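Local coordinates for hemerythrin HHE cation binding domain protein (Mycobacterium kansasii, PDB 6TYJ) that binds metal ions, here zinc, within a hemerythrin-like helical bundle, and probably works as a non-haem iron protein, at residues Asp45-Arg56 / Gly162-Leu170. Residues are numbered along the deposited sequence; the frame is centred on the assembly and turned at random. Where two conformers were deposited one is given.
Sequences DELLIELDIHFR and GRAALVRSL. With ZN (zinc ion), chain E; ZN (zinc ion), chain B.
Leu48 meets Leu166 in the apolar contact, CB of Leu48 lying 3.7 Å from CD2 of Leu166, which also reaches CG1 of Ile49. With CG of Leu48 anti to its carbonyl carbon (chi1 -68°), CD1 extends to the aliphatic CG of Arg163 at 3.6 Å and to CG2 of Val167. At the chain terminus Leu170, poorly ordered, splits its methyls between two neighbouring residues: CD1 rests on CB of Asp52, CD2 on CD2 of Leu51 at 4.0 Å. Among polar groups, Asp52 and Arg56 pair one turn apart through a salt bridge, NE of Arg56 to OD1 of Asp52 at 2.9 Å, on the syn side but 27° out of the carboxylate plane. This probably helps hold the guanidinium beside the poorly ordered Ser169, whose CB lies at its edge, in plane; OG of Ser169 instead bonds back to O of Leu166 at 2.9 Å. The side chains of Asp45 and Arg163 cross at about a right angle, linked by a water between OD1 and NH1. Helix 163-168 runs roughly parallel to helix 45-56, at 26°, and thus packs as a short C-terminal helix onto helix 38-65 of the hemerythrin-like bundle, where His54 binds zinc with His20, Glu58, His114 and Glu118.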
loop_
_atom_site.group_PDB
_atom_site.type_symbol
_atom_site.label_atom_id
_atom_site.label_comp_id
_atom_site.label_asym_id
_atom_site.label_seq_id
_atom_site.Cartn_x
_atom_site.Cartn_y
_atom_site.Cartn_z
ATOM N N ASP A 45 7.270 2.216 10.734
ATOM C CA ASP A 45 7.648 3.300 9.819
ATOM C C ASP A 45 7.943 2.765 8.427
ATOM O O ASP A 45 7.612 3.414 7.413
ATOM C CB ASP A 45 8.876 4.029 10.336
ATOM C CG ASP A 45 8.580 4.974 11.479
ATOM O OD1 ASP A 45 7.397 5.268 11.766
ATOM O OD2 ASP A 45 9.568 5.437 12.077
ATOM N N GLU A 46 8.646 1.625 8.343
ATOM C CA GLU A 46 8.968 1.063 7.026
ATOM C C GLU A 46 7.700 0.708 6.277
ATOM O O GLU A 46 7.589 0.965 5.066
ATOM C CB GLU A 46 9.854 -0.178 7.185
ATOM C CG GLU A 46 11.234 0.139 7.735
ATOM C CD GLU A 46 12.045 -1.109 8.035
ATOM O OE1 GLU A 46 12.151 -1.991 7.156
ATOM O OE2 GLU A 46 12.579 -1.198 9.154
ATOM N N LEU A 47 6.709 0.164 6.997
ATOM C CA LEU A 47 5.417 -0.150 6.384
ATOM C C LEU A 47 4.720 1.106 5.882
ATOM O O LEU A 47 4.159 1.109 4.776
ATOM C CB LEU A 47 4.524 -0.889 7.391
ATOM C CG LEU A 47 3.084 -1.156 6.910
ATOM C CD1 LEU A 47 3.071 -2.001 5.620
ATOM C CD2 LEU A 47 2.299 -1.892 8.017
ATOM N N LEU A 48 4.761 2.189 6.666
ATOM C CA LEU A 48 4.109 3.423 6.232
ATOM C C LEU A 48 4.736 3.921 4.936
ATOM O O LEU A 48 4.026 4.438 4.062
ATOM C CB LEU A 48 4.204 4.499 7.319
ATOM C CG LEU A 48 3.406 4.292 8.622
ATOM C CD1 LEU A 48 3.695 5.393 9.631
ATOM C CD2 LEU A 48 1.894 4.147 8.332
ATOM N N ILE A 49 6.068 3.841 4.819
ATOM C CA ILE A 49 6.736 4.264 3.580
ATOM C C ILE A 49 6.239 3.438 2.400
ATOM O O ILE A 49 5.841 3.980 1.350
ATOM C CB ILE A 49 8.264 4.157 3.745
ATOM C CG1 ILE A 49 8.765 5.195 4.762
ATOM C CG2 ILE A 49 8.979 4.255 2.389
ATOM C CD1 ILE A 49 10.187 4.988 5.194
ATOM N N GLU A 50 6.259 2.107 2.540
ATOM C CA GLU A 50 5.855 1.245 1.438
ATOM C C GLU A 50 4.382 1.432 1.118
ATOM O O GLU A 50 3.993 1.403 -0.051
ATOM C CB GLU A 50 6.169 -0.233 1.765
ATOM C CG GLU A 50 7.675 -0.491 1.933
ATOM C CD GLU A 50 8.508 0.049 0.786
ATOM O OE1 GLU A 50 8.215 -0.282 -0.381
ATOM O OE2 GLU A 50 9.485 0.780 1.067
ATOM N N LEU A 51 3.546 1.642 2.139
ATOM C CA LEU A 51 2.122 1.850 1.899
ATOM C C LEU A 51 1.884 3.142 1.127
ATOM O O LEU A 51 1.114 3.159 0.163
ATOM C CB LEU A 51 1.353 1.863 3.225
ATOM C CG LEU A 51 -0.149 2.159 3.186
ATOM C CD1 LEU A 51 -0.848 1.308 2.134
ATOM C CD2 LEU A 51 -0.799 1.951 4.562
ATOM N N ASP A 52 2.520 4.233 1.564
ATOM C CA ASP A 52 2.452 5.517 0.856
ATOM C C ASP A 52 2.732 5.339 -0.624
ATOM O O ASP A 52 1.934 5.756 -1.480
ATOM C CB ASP A 52 3.463 6.485 1.486
ATOM C CG ASP A 52 3.493 7.848 0.825
ATOM O OD1 ASP A 52 2.490 8.253 0.224
ATOM O OD2 ASP A 52 4.534 8.514 0.916
ATOM N N ILE A 53 3.851 4.704 -0.955
ATOM C CA ILE A 53 4.213 4.654 -2.368
ATOM C C ILE A 53 3.346 3.662 -3.130
ATOM O O ILE A 53 3.111 3.834 -4.344
ATOM C CB ILE A 53 5.707 4.372 -2.545
ATOM C CG1 ILE A 53 6.068 2.951 -2.185
ATOM C CG2 ILE A 53 6.536 5.327 -1.688
ATOM C CD1 ILE A 53 7.615 2.797 -2.084
ATOM N N HIS A 54 2.836 2.638 -2.441
ATOM C CA HIS A 54 1.988 1.651 -3.085
ATOM C C HIS A 54 0.679 2.257 -3.556
ATOM O O HIS A 54 0.286 2.079 -4.726
ATOM C CB HIS A 54 1.703 0.525 -2.105
ATOM C CG HIS A 54 0.976 -0.616 -2.721
ATOM N ND1 HIS A 54 1.608 -1.571 -3.475
ATOM C CD2 HIS A 54 -0.333 -0.961 -2.687
ATOM C CE1 HIS A 54 0.723 -2.467 -3.883
ATOM N NE2 HIS A 54 -0.462 -2.108 -3.424
ATOM N N PHE A 55 -0.009 2.984 -2.664
ATOM C CA PHE A 55 -1.267 3.608 -3.059
ATOM C C PHE A 55 -1.039 4.648 -4.140
ATOM O O PHE A 55 -1.895 4.815 -5.013
ATOM C CB PHE A 55 -1.985 4.221 -1.855
ATOM C CG PHE A 55 -2.700 3.203 -1.006
ATOM C CD1 PHE A 55 -2.552 1.847 -1.255
ATOM C CD2 PHE A 55 -3.545 3.614 0.013
ATOM C CE1 PHE A 55 -3.216 0.892 -0.474
ATOM C CE2 PHE A 55 -4.205 2.682 0.789
ATOM C CZ PHE A 55 -4.044 1.316 0.540
ATOM N N ARG A 56 0.105 5.342 -4.110
ATOM C CA ARG A 56 0.366 6.356 -5.139
ATOM C C ARG A 56 0.591 5.721 -6.500
ATOM O O ARG A 56 0.076 6.233 -7.512
ATOM C CB ARG A 56 1.569 7.205 -4.747
ATOM C CG ARG A 56 1.281 8.214 -3.658
ATOM C CD ARG A 56 2.461 9.143 -3.463
ATOM N NE ARG A 56 2.325 9.874 -2.215
ATOM C CZ ARG A 56 1.823 11.096 -2.125
ATOM N NH1 ARG A 56 1.419 11.727 -3.216
ATOM N NH2 ARG A 56 1.743 11.692 -0.945
ATOM N N GLY A 162 8.647 14.234 9.622
ATOM C CA GLY A 162 8.180 13.341 10.664
ATOM C C GLY A 162 7.085 12.393 10.200
ATOM O O GLY A 162 6.546 12.482 9.092
ATOM N N ARG A 163 6.749 11.470 11.104
ATOM C CA ARG A 163 5.776 10.431 10.792
ATOM C C ARG A 163 4.396 11.019 10.536
ATOM O O ARG A 163 3.648 10.518 9.691
ATOM C CB ARG A 163 5.722 9.418 11.940
ATOM C CG ARG A 163 4.969 8.153 11.612
ATOM C CD ARG A 163 4.764 7.284 12.851
ATOM N NE ARG A 163 3.672 7.803 13.665
ATOM C CZ ARG A 163 3.056 7.099 14.611
ATOM N NH1 ARG A 163 3.422 5.844 14.842
ATOM N NH2 ARG A 163 2.066 7.639 15.310
ATOM N N ALA A 164 4.022 12.055 11.293
ATOM C CA ALA A 164 2.725 12.693 11.094
ATOM C C ALA A 164 2.594 13.216 9.675
ATOM O O ALA A 164 1.550 13.048 9.036
ATOM C CB ALA A 164 2.536 13.831 12.094
ATOM N N ALA A 165 3.661 13.840 9.166
ATOM C CA ALA A 165 3.627 14.405 7.823
ATOM C C ALA A 165 3.520 13.313 6.770
ATOM O O ALA A 165 2.876 13.501 5.729
ATOM C CB ALA A 165 4.875 15.255 7.590
ATOM N N LEU A 166 4.158 12.174 7.018
ATOM C CA LEU A 166 4.056 11.044 6.104
ATOM C C LEU A 166 2.647 10.460 6.104
ATOM O O LEU A 166 2.160 9.998 5.066
ATOM C CB LEU A 166 5.087 9.988 6.484
ATOM C CG LEU A 166 5.138 8.701 5.668
ATOM C CD1 LEU A 166 5.717 9.004 4.292
ATOM C CD2 LEU A 166 5.943 7.640 6.383
ATOM N N VAL A 167 1.979 10.465 7.258
ATOM C CA VAL A 167 0.618 9.938 7.317
ATOM C C VAL A 167 -0.351 10.881 6.610
ATOM O O VAL A 167 -1.269 10.438 5.908
ATOM C CB VAL A 167 0.210 9.684 8.780
ATOM C CG1 VAL A 167 -1.264 9.279 8.877
ATOM C CG2 VAL A 167 1.101 8.606 9.396
ATOM N N ARG A 168 -0.159 12.193 6.775
ATOM C CA ARG A 168 -1.039 13.163 6.126
ATOM C C ARG A 168 -0.973 13.088 4.608
ATOM O O ARG A 168 -1.912 13.530 3.936
ATOM C CB ARG A 168 -0.696 14.586 6.579
ATOM C CG ARG A 168 -1.154 14.938 7.992
ATOM C CD ARG A 168 -1.016 16.440 8.259
ATOM N NE ARG A 168 0.376 16.886 8.234
ATOM C CZ ARG A 168 1.140 17.013 9.316
ATOM N NH1 ARG A 168 0.649 16.732 10.517
ATOM N NH2 ARG A 168 2.398 17.423 9.195
ATOM N N SER A 169 0.104 12.536 4.049
ATOM C CA SER A 169 0.267 12.527 2.600
ATOM C C SER A 169 -0.465 11.372 1.918
ATOM O O SER A 169 -0.685 11.434 0.702
ATOM C CB SER A 169 1.755 12.480 2.241
ATOM O OG SER A 169 2.277 11.178 2.415
ATOM N N LEU A 170 -0.848 10.336 2.660
ATOM C CA LEU A 170 -1.548 9.189 2.083
ATOM C C LEU A 170 -2.866 9.582 1.425
ATOM O O LEU A 170 -3.502 10.555 1.823
ATOM C CB LEU A 170 -1.817 8.136 3.153
ATOM C CG LEU A 170 -0.806 7.001 3.312
ATOM C CD1 LEU A 170 0.504 7.520 3.868
ATOM C CD2 LEU A 170 -1.392 5.919 4.206
ATOM O OXT LEU A 170 -3.334 8.924 0.492
HETATM ZN ZN ZN E . 13.740 -3.452 9.237
HETATM ZN ZN ZN B . -2.290 -2.966 -4.015
HETATM O O HOH W 1 6.418 4.495 14.705
HETATM O O HOH W 2 14.207 -5.890 9.304
#